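Enolase from the environmental genome shotgun sequencing of the Sargasso Sea (PDB 2QGY) is of unknown function but belongs to the enolase superfamily and binds a magnesium ion, so it probably acts on a carboxylate substrate. Local coordinates at residues A313-C318 and N350-N355. Residues are numbered along the deposited sequence; the frame is centred on the assembly and turned at random.
Sequences AMLHVC and NKAHIN
Leu315 reaches from the helix to both Ala352 and Ile354, the two residues of strand 351-354 whose CB atoms point toward the helix. Its isobutyl fork closes on the single methyl of Ala352, with CD1 at 3.7 Å and CD2 at 3.8 Å from Ala352 CB. Nearer the backbone, Leu315 CB lies 3.9 Å from Ile354 CG1, and Ile354 CD1 continues past it to rest 3.5 Å from Leu315 O. With CG1 beside its own backbone N (chi1 -58°), Ile354 sends this longer branch to Leu315, while the other, CG2, goes to the imidazole of His316. The two branches of Ile354 thus divide between two successive helix residues. His316 CE1 approaches Ile354 CG2 to 3.5 Å, the methyl meeting the ring obliquely. Both ring nitrogens are engaged: ND1 is hydrogen-bonded to the backbone N of Asn125, and NE2 to a water lying in the ring plane, 3.1 Å away. The same water donates a weak bond to Asn355 O, so a bridge past the end of the strand supplements the apolar contact; no direct hydrogen bond joins the segments. Helix and strand run almost perpendicular, at 94°, with their axes 9.3 Å apart. Helix 309-320 belongs to the barrel domain characteristic of the enolase superfamily, and its Val317 packs on helix 282-294. Strand 351-354 pairs antiparallel with both 135-141 and 345-348, and Val136 and Phe345 from these neighbours also touch Leu315, extending the hydrophobic seam between helix and sheet.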
# COMPACT_ATOMS: atom_id res chain seq x y z
N ALA A 313 12.68 -7.90 17.37
CA ALA A 313 12.90 -8.37 15.99
C ALA A 313 13.98 -7.51 15.32
O ALA A 313 14.90 -8.04 14.66
CB ALA A 313 11.59 -8.28 15.21
N MET A 314 13.89 -6.20 15.50
CA MET A 314 14.85 -5.29 14.88
C MET A 314 16.26 -5.63 15.36
O MET A 314 17.20 -5.74 14.56
CB MET A 314 14.50 -3.83 15.23
CG MET A 314 15.50 -2.74 14.69
SD MET A 314 15.20 -1.07 15.23
CE MET A 314 15.36 -1.22 17.01
N LEU A 315 16.43 -5.74 16.66
CA LEU A 315 17.76 -6.02 17.22
C LEU A 315 18.31 -7.35 16.72
O LEU A 315 19.49 -7.44 16.32
CB LEU A 315 17.74 -5.96 18.76
CG LEU A 315 17.33 -4.63 19.38
CD1 LEU A 315 17.36 -4.74 20.89
CD2 LEU A 315 18.23 -3.47 18.87
N HIS A 316 17.46 -8.38 16.69
CA HIS A 316 17.91 -9.68 16.16
C HIS A 316 18.33 -9.56 14.68
O HIS A 316 19.37 -10.10 14.27
CB HIS A 316 16.82 -10.74 16.35
CG HIS A 316 16.75 -11.30 17.74
ND1 HIS A 316 17.63 -12.27 18.20
CD2 HIS A 316 15.91 -11.04 18.77
CE1 HIS A 316 17.32 -12.57 19.45
NE2 HIS A 316 16.30 -11.83 19.83
N VAL A 317 17.55 -8.84 13.87
CA VAL A 317 17.92 -8.67 12.47
C VAL A 317 19.24 -7.91 12.36
O VAL A 317 20.15 -8.36 11.66
CB VAL A 317 16.82 -7.95 11.64
CG1 VAL A 317 17.36 -7.50 10.23
CG2 VAL A 317 15.70 -8.88 11.44
N CYS A 318 19.34 -6.79 13.07
CA CYS A 318 20.55 -5.94 13.00
C CYS A 318 21.81 -6.68 13.41
O CYS A 318 22.88 -6.45 12.84
CB CYS A 318 20.41 -4.67 13.84
SG CYS A 318 19.26 -3.49 13.11
N ASN A 350 25.52 3.23 24.24
CA ASN A 350 25.25 3.31 22.81
C ASN A 350 24.80 2.03 22.12
O ASN A 350 24.70 2.01 20.90
CB ASN A 350 26.46 3.89 22.05
CG ASN A 350 27.71 2.99 22.13
OD1 ASN A 350 28.01 2.41 23.17
ND2 ASN A 350 28.44 2.90 21.03
N LYS A 351 24.57 0.96 22.89
CA LYS A 351 24.32 -0.36 22.33
C LYS A 351 23.20 -1.07 23.07
O LYS A 351 23.14 -1.02 24.29
CB LYS A 351 25.60 -1.21 22.39
CG LYS A 351 26.75 -0.64 21.55
CD LYS A 351 27.87 -1.64 21.36
CE LYS A 351 29.03 -0.97 20.61
NZ LYS A 351 30.02 -1.95 20.05
N ALA A 352 22.31 -1.72 22.33
CA ALA A 352 21.32 -2.58 22.96
C ALA A 352 21.89 -3.98 23.04
O ALA A 352 22.37 -4.53 22.04
CB ALA A 352 20.01 -2.56 22.15
N HIS A 353 21.85 -4.59 24.22
CA HIS A 353 22.35 -5.95 24.36
C HIS A 353 21.21 -6.95 24.36
O HIS A 353 20.34 -6.90 25.21
CB HIS A 353 23.21 -6.12 25.62
CG HIS A 353 23.70 -7.53 25.82
ND1 HIS A 353 24.91 -7.98 25.35
CD2 HIS A 353 23.11 -8.59 26.42
CE1 HIS A 353 25.06 -9.25 25.66
NE2 HIS A 353 23.98 -9.65 26.31
N ILE A 354 21.23 -7.86 23.38
CA ILE A 354 20.15 -8.83 23.17
C ILE A 354 20.31 -9.97 24.14
O ILE A 354 21.42 -10.44 24.35
CB ILE A 354 20.23 -9.46 21.74
CG1 ILE A 354 20.15 -8.40 20.66
CG2 ILE A 354 19.15 -10.53 21.55
CD1 ILE A 354 20.53 -8.90 19.27
N ASN A 355 19.22 -10.45 24.71
CA ASN A 355 19.38 -11.62 25.55
C ASN A 355 19.44 -12.91 24.72
O ASN A 355 19.26 -12.91 23.48
CB ASN A 355 18.37 -11.64 26.71
CG ASN A 355 17.00 -12.09 26.30
OD1 ASN A 355 16.05 -11.99 27.09
ND2 ASN A 355 16.86 -12.59 25.08
O HOH W 1 16.08 -13.24 22.60